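Local structure of QdtA (Thermoanaerobacterium thermosaccharolyticum, 4ZU5) at residues A[6-11]-A[28-33]; A[46-51]-A[100-105]; A[70-75]-A[94-99]. The protein belongs to the WxcM-like family of the cupin clan, small jelly-roll beta-sandwich proteins, and binds thymidine in this crystal as a two-chain assembly. All coordinates share one frame; numbering follows the deposited sequence.

Contact 1: residues A[6-11]-A[28-33]; sequences ALIKFK and DIPFDI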
loop_
_atom_site.group_PDB
_atom_site.type_symbol
_atom_site.label_atom_id
_atom_site.label_comp_id
_atom_site.label_asym_id
_atom_site.label_seq_id
_atom_site.Cartn_x
_atom_site.Cartn_y
_atom_site.Cartn_z
ATOM N N ALA A 6 -11.271 9.230 -11.247
ATOM C CA ALA A 6 -11.784 10.031 -10.141
ATOM C C ALA A 6 -10.707 10.177 -9.098
ATOM O O ALA A 6 -9.840 9.325 -8.963
ATOM C CB ALA A 6 -12.997 9.427 -9.463
ATOM N N LEU A 7 -10.879 11.239 -8.340
ATOM C CA LEU A 7 -10.195 11.420 -7.075
ATOM C C LEU A 7 -11.061 10.950 -5.949
ATOM O O LEU A 7 -12.176 11.455 -5.703
ATOM C CB LEU A 7 -9.803 12.877 -6.904
ATOM C CG LEU A 7 -8.700 13.275 -7.863
ATOM C CD1 LEU A 7 -8.639 14.799 -7.838
ATOM C CD2 LEU A 7 -7.343 12.697 -7.530
ATOM N N ILE A 8 -10.487 10.079 -5.144
ATOM C CA ILE A 8 -11.173 9.513 -4.022
ATOM C C ILE A 8 -10.518 9.958 -2.722
ATOM O O ILE A 8 -9.293 9.967 -2.616
ATOM C CB ILE A 8 -11.094 7.998 -4.086
ATOM C CG1 ILE A 8 -11.989 7.450 -5.188
ATOM C CG2 ILE A 8 -11.624 7.412 -2.783
ATOM C CD1 ILE A 8 -11.735 5.939 -5.263
ATOM N N LYS A 9 -11.324 10.351 -1.760
ATOM C CA LYS A 9 -10.789 10.881 -0.522
ATOM C C LYS A 9 -10.942 9.837 0.548
ATOM O O LYS A 9 -11.990 9.250 0.738
ATOM C CB LYS A 9 -11.487 12.206 -0.129
ATOM C CG LYS A 9 -11.012 12.836 1.184
ATOM C CD LYS A 9 -9.710 13.572 0.911
ATOM C CE LYS A 9 -9.251 14.392 2.095
ATOM N NZ LYS A 9 -8.872 13.465 3.169
ATOM N N PHE A 10 -9.851 9.577 1.246
ATOM C CA PHE A 10 -9.815 8.635 2.342
ATOM C C PHE A 10 -9.792 9.383 3.680
ATOM O O PHE A 10 -9.521 10.576 3.712
ATOM C CB PHE A 10 -8.563 7.750 2.180
ATOM C CG PHE A 10 -8.528 7.000 0.884
ATOM C CD1 PHE A 10 -7.436 7.093 0.036
ATOM C CD2 PHE A 10 -9.584 6.218 0.500
ATOM C CE1 PHE A 10 -7.394 6.395 -1.165
ATOM C CE2 PHE A 10 -9.581 5.537 -0.709
ATOM C CZ PHE A 10 -8.489 5.623 -1.546
ATOM N N LYS A 11 -10.096 8.650 4.751
ATOM C CA LYS A 11 -9.957 9.102 6.112
ATOM C C LYS A 11 -8.468 9.302 6.383
ATOM O O LYS A 11 -7.625 8.479 6.003
ATOM C CB LYS A 11 -10.516 8.021 7.027
ATOM C CG LYS A 11 -10.831 8.513 8.426
ATOM C CD LYS A 11 -11.715 7.533 9.206
ATOM C CE LYS A 11 -12.111 8.157 10.551
ATOM N NZ LYS A 11 -12.855 7.249 11.479
ATOM N N ASP A 28 -13.906 1.678 1.106
ATOM C CA ASP A 28 -13.289 2.953 0.779
ATOM C C ASP A 28 -13.001 3.098 -0.719
ATOM O O ASP A 28 -12.774 4.201 -1.222
ATOM C CB ASP A 28 -12.015 3.095 1.607
ATOM C CG ASP A 28 -12.310 3.117 3.092
ATOM O OD1 ASP A 28 -12.069 2.084 3.763
ATOM O OD2 ASP A 28 -12.904 4.125 3.550
ATOM N N ILE A 29 -12.933 1.954 -1.401
ATOM C CA ILE A 29 -12.784 1.853 -2.836
ATOM C C ILE A 29 -13.809 0.823 -3.296
ATOM O O ILE A 29 -14.263 -0.038 -2.521
ATOM C CB ILE A 29 -11.388 1.408 -3.247
ATOM C CG1 ILE A 29 -10.957 0.100 -2.568
ATOM C CG2 ILE A 29 -10.371 2.501 -2.883
ATOM C CD1 ILE A 29 -9.688 -0.511 -3.093
ATOM N N PRO A 30 -14.222 0.949 -4.552
ATOM C CA PRO A 30 -15.312 0.147 -5.031
ATOM C C PRO A 30 -15.007 -1.320 -5.366
ATOM O O PRO A 30 -15.971 -2.051 -5.577
ATOM C CB PRO A 30 -15.817 0.940 -6.255
ATOM C CG PRO A 30 -14.614 1.726 -6.703
ATOM C CD PRO A 30 -13.936 2.103 -5.430
ATOM N N PHE A 31 -13.765 -1.811 -5.219
ATOM C CA PHE A 31 -13.427 -3.189 -5.602
ATOM C C PHE A 31 -12.664 -3.899 -4.491
ATOM O O PHE A 31 -12.209 -3.244 -3.579
ATOM C CB PHE A 31 -12.626 -3.195 -6.926
ATOM C CG PHE A 31 -11.389 -2.331 -6.931
ATOM C CD1 PHE A 31 -10.185 -2.797 -6.458
ATOM C CD2 PHE A 31 -11.410 -1.057 -7.507
ATOM C CE1 PHE A 31 -9.047 -2.017 -6.517
ATOM C CE2 PHE A 31 -10.290 -0.287 -7.573
ATOM C CZ PHE A 31 -9.111 -0.735 -7.049
ATOM N N ASP A 32 -12.551 -5.222 -4.533
ATOM C CA ASP A 32 -11.679 -5.944 -3.598
ATOM C C ASP A 32 -10.267 -5.842 -4.102
ATOM O O ASP A 32 -10.004 -5.934 -5.310
ATOM C CB ASP A 32 -11.978 -7.446 -3.552
ATOM C CG ASP A 32 -13.256 -7.767 -2.815
ATOM O OD1 ASP A 32 -13.310 -7.500 -1.594
ATOM O OD2 ASP A 32 -14.172 -8.298 -3.485
ATOM N N ILE A 33 -9.342 -5.745 -3.166
ATOM C CA ILE A 33 -7.926 -5.652 -3.477
ATOM C C ILE A 33 -7.347 -7.069 -3.677
ATOM O O ILE A 33 -7.173 -7.835 -2.706
ATOM C CB ILE A 33 -7.180 -4.948 -2.333
ATOM C CG1 ILE A 33 -7.846 -3.613 -1.957
ATOM C CG2 ILE A 33 -5.715 -4.782 -2.679
ATOM C CD1 ILE A 33 -7.392 -3.045 -0.634
HETATM O O HOH W 1 -10.547 5.874 4.364
#
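F10 puts the edge of its ring against the loop 28-33. CE2 lies 3.5 Å from D28 O, which sits in the plane of the ring at its rim, and the same CE2 is 3.8 Å from I29 CG2, with CZ almost as close to that methyl. CD2 meets the CB of D28, while the D28 carboxylate is turned nearly square to the ring, the two planes 81° apart. F10 chi1 (-59°) sets CG beside the backbone N, and it is the far edge of the ring, CE2 and CZ, that reaches the loop. Two residues earlier, I8 sends CG2 to D28 O at 3.8 Å, so one carbonyl oxygen is touched by both a methyl and an aromatic edge. I8 CD1 reaches more loosely to I29 CG2 and P30 CD, each at 4.4 Å.

The polar link goes through a water, which accepts from K11 N at 2.8 Å and gives a weak bond to D28 OD2. OD1 is taken by the backbone N of E24, which helps fix the D28 side chain, about 7 Å from a bound thymidine. K9, whose CB points away from the loop, bonds through NZ to F10 O and to S86 OG.

Strand 6-9, in the outermost strand of its cupin sheet within this chain, pairs through its backbone with strand 87-91. The loop 28-33 runs from strand 18-24 to strand 35-40; I23 touches F10, D28 and I29, V59 of strand 58-64 lies against I29, and Y38 of the second subunit packs on F10.

Contact 2: residues A[46-51]-A[100-105]; sequences ITRGYH and FDFTEG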
loop_
_atom_site.group_PDB
_atom_site.type_symbol
_atom_site.label_atom_id
_atom_site.label_comp_id
_atom_site.label_asym_id
_atom_site.label_seq_id
_atom_site.Cartn_x
_atom_site.Cartn_y
_atom_site.Cartn_z
ATOM N N ILE A 46 12.793 10.573 -14.952
ATOM C CA ILE A 46 12.194 9.391 -15.532
ATOM C C ILE A 46 10.686 9.596 -15.689
ATOM O O ILE A 46 10.064 10.315 -14.888
ATOM C CB ILE A 46 12.493 8.155 -14.661
ATOM C CG1 ILE A 46 13.958 7.767 -14.818
ATOM C CG2 ILE A 46 11.631 6.969 -15.074
ATOM C CD1 ILE A 46 14.266 7.084 -16.145
ATOM N N THR A 47 10.197 9.029 -16.789
ATOM C CA THR A 47 8.793 8.797 -17.062
ATOM C C THR A 47 8.575 7.317 -17.184
ATOM O O THR A 47 9.279 6.643 -17.919
ATOM C CB THR A 47 8.364 9.429 -18.391
ATOM O OG1 THR A 47 8.635 10.822 -18.288
ATOM C CG2 THR A 47 6.859 9.215 -18.631
ATOM N N ARG A 48 7.618 6.782 -16.437
ATOM C CA ARG A 48 7.306 5.360 -16.598
ATOM C C ARG A 48 5.830 5.178 -16.837
ATOM O O ARG A 48 5.105 6.169 -16.982
ATOM C CB ARG A 48 7.761 4.526 -15.396
ATOM C CG ARG A 48 7.365 5.078 -14.050
ATOM C CD ARG A 48 7.948 4.229 -12.922
ATOM N NE ARG A 48 7.505 2.843 -13.063
ATOM C CZ ARG A 48 8.229 1.773 -12.762
ATOM N NH1 ARG A 48 7.721 0.590 -12.994
ATOM N NH2 ARG A 48 9.437 1.864 -12.219
ATOM N N GLY A 49 5.383 3.931 -16.853
ATOM C CA GLY A 49 3.986 3.625 -17.192
ATOM C C GLY A 49 3.852 3.261 -18.666
ATOM O O GLY A 49 4.321 2.227 -19.089
ATOM N N TYR A 50 3.203 4.115 -19.449
ATOM C CA TYR A 50 2.966 3.889 -20.870
ATOM C C TYR A 50 2.147 2.622 -21.047
ATOM O O TYR A 50 2.568 1.702 -21.758
ATOM C CB TYR A 50 4.283 3.764 -21.667
ATOM C CG TYR A 50 5.171 4.999 -21.629
ATOM C CD1 TYR A 50 4.931 6.108 -22.441
ATOM C CD2 TYR A 50 6.264 5.047 -20.775
ATOM C CE1 TYR A 50 5.772 7.217 -22.422
ATOM C CE2 TYR A 50 7.111 6.131 -20.759
ATOM C CZ TYR A 50 6.849 7.207 -21.574
ATOM O OH TYR A 50 7.650 8.292 -21.436
ATOM N N HIS A 51 0.940 2.597 -20.479
ATOM C CA HIS A 51 0.065 1.446 -20.663
ATOM C C HIS A 51 -1.360 1.760 -20.277
ATOM O O HIS A 51 -1.661 2.842 -19.762
ATOM C CB HIS A 51 0.614 0.223 -19.893
ATOM C CG HIS A 51 0.464 0.324 -18.407
ATOM N ND1 HIS A 51 1.432 0.873 -17.596
ATOM C CD2 HIS A 51 -0.568 -0.001 -17.593
ATOM C CE1 HIS A 51 1.005 0.887 -16.345
ATOM N NE2 HIS A 51 -0.209 0.373 -16.320
ATOM N N PHE A 100 5.472 10.667 -13.923
ATOM C CA PHE A 100 6.716 11.442 -14.068
ATOM C C PHE A 100 6.893 12.475 -12.968
ATOM O O PHE A 100 5.995 12.681 -12.139
ATOM C CB PHE A 100 6.765 12.038 -15.489
ATOM C CG PHE A 100 5.785 13.157 -15.706
ATOM C CD1 PHE A 100 6.167 14.480 -15.522
ATOM C CD2 PHE A 100 4.481 12.888 -16.057
ATOM C CE1 PHE A 100 5.280 15.529 -15.714
ATOM C CE2 PHE A 100 3.582 13.926 -16.247
ATOM C CZ PHE A 100 3.968 15.240 -16.037
ATOM N N ASP A 101 8.060 13.125 -12.918
ATOM C CA ASP A 101 8.371 14.024 -11.828
ATOM C C ASP A 101 8.203 13.388 -10.458
ATOM O O ASP A 101 7.615 13.982 -9.550
ATOM C CB ASP A 101 7.509 15.283 -11.863
ATOM C CG ASP A 101 7.969 16.310 -12.948
ATOM O OD1 ASP A 101 8.865 16.038 -13.764
ATOM O OD2 ASP A 101 7.299 17.344 -13.032
ATOM N N PHE A 102 8.697 12.164 -10.319
ATOM C CA PHE A 102 8.786 11.580 -9.003
ATOM C C PHE A 102 9.799 12.386 -8.189
ATOM O O PHE A 102 10.939 12.513 -8.617
ATOM C CB PHE A 102 9.295 10.149 -9.148
ATOM C CG PHE A 102 8.307 9.178 -9.691
ATOM C CD1 PHE A 102 8.107 9.035 -11.049
ATOM C CD2 PHE A 102 7.636 8.298 -8.824
ATOM C CE1 PHE A 102 7.243 8.060 -11.551
ATOM C CE2 PHE A 102 6.754 7.346 -9.310
ATOM C CZ PHE A 102 6.563 7.212 -10.682
ATOM N N THR A 103 9.394 12.940 -7.056
ATOM C CA THR A 103 10.337 13.571 -6.152
ATOM C C THR A 103 11.222 12.581 -5.397
ATOM O O THR A 103 11.016 11.355 -5.437
ATOM C CB THR A 103 9.637 14.494 -5.158
ATOM O OG1 THR A 103 8.852 13.743 -4.227
ATOM C CG2 THR A 103 8.769 15.494 -5.877
ATOM N N GLU A 104 12.262 13.114 -4.759
ATOM C CA GLU A 104 13.216 12.299 -4.005
ATOM C C GLU A 104 12.444 11.771 -2.812
ATOM O O GLU A 104 11.748 12.535 -2.157
ATOM C CB GLU A 104 14.411 13.148 -3.526
ATOM C CG GLU A 104 15.357 12.496 -2.513
ATOM C CD GLU A 104 16.189 11.380 -3.117
ATOM O OE1 GLU A 104 16.300 11.239 -4.347
ATOM O OE2 GLU A 104 16.784 10.625 -2.342
ATOM N N GLY A 105 12.493 10.458 -2.591
ATOM C CA GLY A 105 11.740 9.827 -1.495
ATOM C C GLY A 105 10.307 9.440 -1.890
ATOM O O GLY A 105 9.577 8.896 -1.081
HETATM O O HOH W 2 10.554 11.096 -12.413
HETATM O O HOH W 3 10.266 13.169 -14.754
#
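Where strand 96-100 of the cupin jelly-roll beta sandwich runs out into the loop that leads to strand 107-112, residues F100 to F102 meet I46, T47 and R48 at the beginning of strand 47-53, and both side chains and water join the two segments. The side chains of T47 and F100 lie side by side and point the same way, T47 OG1 coming to 3.6 Å from F100 CB. The F100 ring continues over strand 67-73, where it touches K68 and R70.

I46 O is the polar centre of the contact. It is 3.6 Å from F100 CA and sits at the edge of the F102 ring, near its plane. Two waters approach it, at 2.6 Å and 2.9 Å from I46 O; the first accepts from F102 N and the second from D101 N. The peptide N-H groups of the turning loop thus reach I46 O through water. D101 pairs through OD2 with K68 NZ, a salt bridge to strand 67-73.

Further along the strand, Y50 and H51 both face R97, a G1 beta bulge with Y50 at positive phi. R48 packs on F102 and on I39 of strand 35-40, while its NH2 makes a weak hydrogen bond to Y17 O of the second subunit. The R48 and F102 side chains cross at about a right angle, guanidinium and ring planes 70° apart. With R48 CG between the backbone N and the carbonyl carbon (chi1 48°), this methylene meets F102 CE1 at 3.9 Å, and R48 CD lies 4.0 Å from F102 CZ.

Contact 3: residues A[70-75]-A[94-99]; sequences RLKIPD and LVWREM. Unlike the reference sequence in segment 94-99: L94 (reference Phe), V95 (reference Leu).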
loop_
_atom_site.group_PDB
_atom_site.type_symbol
_atom_site.label_atom_id
_atom_site.label_comp_id
_atom_site.label_asym_id
_atom_site.label_seq_id
_atom_site.Cartn_x
_atom_site.Cartn_y
_atom_site.Cartn_z
ATOM N N ARG A 70 0.092 11.476 -15.907
ATOM C CA ARG A 70 -0.490 11.931 -17.177
ATOM C C ARG A 70 -1.511 10.894 -17.602
ATOM O O ARG A 70 -1.169 9.753 -17.853
ATOM C CB ARG A 70 0.603 12.100 -18.245
ATOM C CG ARG A 70 0.122 12.329 -19.676
ATOM C CD ARG A 70 1.280 12.504 -20.694
ATOM N NE ARG A 70 2.195 13.587 -20.332
ATOM C CZ ARG A 70 3.432 13.431 -19.871
ATOM N NH1 ARG A 70 3.974 12.237 -19.700
ATOM N NH2 ARG A 70 4.121 14.486 -19.517
ATOM N N LEU A 71 -2.776 11.308 -17.664
ATOM C CA LEU A 71 -3.870 10.472 -18.060
ATOM C C LEU A 71 -4.319 10.905 -19.442
ATOM O O LEU A 71 -4.490 12.098 -19.712
ATOM C CB LEU A 71 -5.065 10.634 -17.115
ATOM C CG LEU A 71 -4.686 10.462 -15.647
ATOM C CD1 LEU A 71 -5.731 11.090 -14.733
ATOM C CD2 LEU A 71 -4.539 8.990 -15.393
ATOM N N LYS A 72 -4.588 9.927 -20.288
ATOM C CA LYS A 72 -5.155 10.276 -21.565
ATOM C C LYS A 72 -6.074 9.250 -22.181
ATOM O O LYS A 72 -5.937 8.042 -22.011
ATOM C CB LYS A 72 -4.021 10.701 -22.497
ATOM C CG LYS A 72 -3.718 9.821 -23.677
ATOM C CD LYS A 72 -2.257 10.055 -24.026
ATOM C CE LYS A 72 -2.093 10.921 -25.267
ATOM N NZ LYS A 72 -0.630 10.949 -25.538
ATOM N N ILE A 73 -7.062 9.772 -22.894
ATOM C CA ILE A 73 -7.915 8.993 -23.727
ATOM C C ILE A 73 -7.922 9.789 -25.037
ATOM O O ILE A 73 -7.411 10.911 -25.096
ATOM C CB ILE A 73 -9.345 8.897 -23.134
ATOM C CG1 ILE A 73 -10.020 10.273 -22.985
ATOM C CG2 ILE A 73 -9.272 8.292 -21.745
ATOM C CD1 ILE A 73 -11.446 10.228 -22.442
ATOM N N PRO A 74 -8.599 9.263 -26.043
ATOM C CA PRO A 74 -8.548 9.984 -27.308
ATOM C C PRO A 74 -9.058 11.416 -27.156
ATOM O O PRO A 74 -10.086 11.665 -26.513
ATOM C CB PRO A 74 -9.430 9.131 -28.215
ATOM C CG PRO A 74 -9.244 7.755 -27.668
ATOM C CD PRO A 74 -9.282 7.971 -26.180
ATOM N N ASP A 75 -8.252 12.350 -27.654
ATOM C CA ASP A 75 -8.619 13.753 -27.724
ATOM C C ASP A 75 -8.553 14.414 -26.364
ATOM O O ASP A 75 -8.803 15.597 -26.267
ATOM C CB ASP A 75 -10.034 13.922 -28.302
ATOM C CG ASP A 75 -10.141 13.479 -29.774
ATOM O OD1 ASP A 75 -9.128 13.573 -30.500
ATOM O OD2 ASP A 75 -11.242 13.050 -30.206
ATOM N N LEU A 94 -9.323 1.454 -19.998
ATOM C CA LEU A 94 -9.049 2.131 -21.242
ATOM C C LEU A 94 -8.669 3.566 -21.069
ATOM O O LEU A 94 -8.916 4.415 -21.938
ATOM C CB LEU A 94 -10.248 2.040 -22.160
ATOM C CG LEU A 94 -10.430 0.627 -22.720
ATOM C CD1 LEU A 94 -11.654 0.649 -23.601
ATOM C CD2 LEU A 94 -9.240 0.050 -23.469
ATOM N N VAL A 95 -7.953 3.820 -19.992
ATOM C CA VAL A 95 -7.313 5.084 -19.829
ATOM C C VAL A 95 -5.817 4.822 -19.922
ATOM O O VAL A 95 -5.324 3.915 -19.285
ATOM C CB VAL A 95 -7.629 5.651 -18.452
ATOM C CG1 VAL A 95 -6.815 6.909 -18.188
ATOM C CG2 VAL A 95 -9.128 5.978 -18.334
ATOM N N TRP A 96 -5.101 5.595 -20.742
ATOM C CA TRP A 96 -3.653 5.436 -20.893
ATOM C C TRP A 96 -2.996 6.274 -19.838
ATOM O O TRP A 96 -3.354 7.446 -19.612
ATOM C CB TRP A 96 -3.211 5.906 -22.315
ATOM C CG TRP A 96 -1.736 5.807 -22.648
ATOM C CD1 TRP A 96 -0.808 6.772 -22.466
ATOM C CD2 TRP A 96 -1.050 4.721 -23.263
ATOM N NE1 TRP A 96 0.434 6.347 -22.896
ATOM C CE2 TRP A 96 0.307 5.097 -23.405
ATOM C CE3 TRP A 96 -1.415 3.449 -23.648
ATOM C CZ2 TRP A 96 1.278 4.248 -23.927
ATOM C CZ3 TRP A 96 -0.467 2.631 -24.225
ATOM C CH2 TRP A 96 0.884 3.028 -24.322
ATOM N N ARG A 97 -1.953 5.742 -19.224
ATOM C CA ARG A 97 -1.244 6.585 -18.285
ATOM C C ARG A 97 0.261 6.481 -18.311
ATOM O O ARG A 97 0.825 5.459 -18.697
ATOM C CB ARG A 97 -1.779 6.426 -16.867
ATOM C CG ARG A 97 -1.140 5.333 -16.057
ATOM C CD ARG A 97 -1.315 4.014 -16.768
ATOM N NE ARG A 97 -2.701 3.673 -17.099
ATOM C CZ ARG A 97 -3.509 2.981 -16.299
ATOM N NH1 ARG A 97 -3.073 2.608 -15.102
ATOM N NH2 ARG A 97 -4.726 2.643 -16.712
ATOM N N GLU A 98 0.859 7.595 -17.917
ATOM C CA GLU A 98 2.309 7.753 -17.692
ATOM C C GLU A 98 2.526 8.506 -16.388
ATOM O O GLU A 98 1.692 9.298 -15.937
ATOM C CB GLU A 98 2.897 8.534 -18.879
ATOM C CG GLU A 98 2.681 7.843 -20.212
ATOM C CD GLU A 98 2.858 8.746 -21.412
ATOM O OE1 GLU A 98 3.330 9.870 -21.198
ATOM O OE2 GLU A 98 2.520 8.301 -22.522
ATOM N N MET A 99 3.651 8.250 -15.737
ATOM C CA MET A 99 3.937 8.873 -14.480
ATOM C C MET A 99 5.330 9.501 -14.518
ATOM O O MET A 99 6.251 8.910 -15.066
ATOM C CB MET A 99 3.913 7.816 -13.375
ATOM C CG MET A 99 2.582 7.098 -13.177
ATOM S SD MET A 99 2.459 5.596 -14.116
ATOM C CE MET A 99 3.187 4.490 -12.913
#
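Strands 70-73 and 96-99 are antiparallel neighbours in one sheet of the cupin jelly roll, their short axes 4.8 Å apart with N-to-C directions at 163°. Four backbone hydrogen bonds join them: R70 and E98 exchange a pair, N to O each way, and so do K72 and W96. L71 and R97 form the non-hydrogen-bonded pair between, where R97 CA makes a C-H contact of 3.2 Å to R70 O and L71 CA makes one to W96 O.

On the face of L71 and R97 the contacts are between carbons: L71 CD2 lies 4.0 Å from R97 CB and also touches V95 CG1. Beyond the last bonded pair, I73 CG2 meets V95 CG2 at 4.1 Å. V95 and L94 both differ from the reference sequence.

On the other face, K72 and W96 run side by side, pointing the same way, with K72 CD at 3.9 Å from W96 CD1. The W96 ring and that of Y125 on helix 125-136 meet edge-to-face (T-shaped).

Among the polar bonds, R97 NH2 bonds to V95 O, which lies in the guanidinium plane, and NH1 goes to Q58 OE1. E98 OE2 accepts from W96 NE1 at 2.9 Å, in the indole plane but with the donor on the anti side and tilted out of the carboxylate plane; this would help hold the carboxylate's rotation. E98 OE1 takes the salt bridge from across the strands. The R70 chain bends at chi3, and NH1 meets E98 OE1 at 2.9 Å, nearly along the C-O axis, in a bent bond (N-H...O 143°) tilted from the guanidinium plane.

From the N terminus, contact 1 comes first: strand 5-9 meets the loop after strand 18-24, closing a short loop that includes the hairpin of 13-15 and 18-24. It is complete before the others begin. Contact 2 then opens at strand 47-53 and closes only at 100-105, and contact 3, between 70-75 and 94-99, falls wholly within that span. The two share a sheet, in which strand 96-100 lies between 47-53 and 67-73; R48 O to M99 N and H51 O to R97 N are probable hydrogen bonds between them. Contact 1 is on the opposite side of the chain's centre, and contacts 1 and 2 both reach the second subunit.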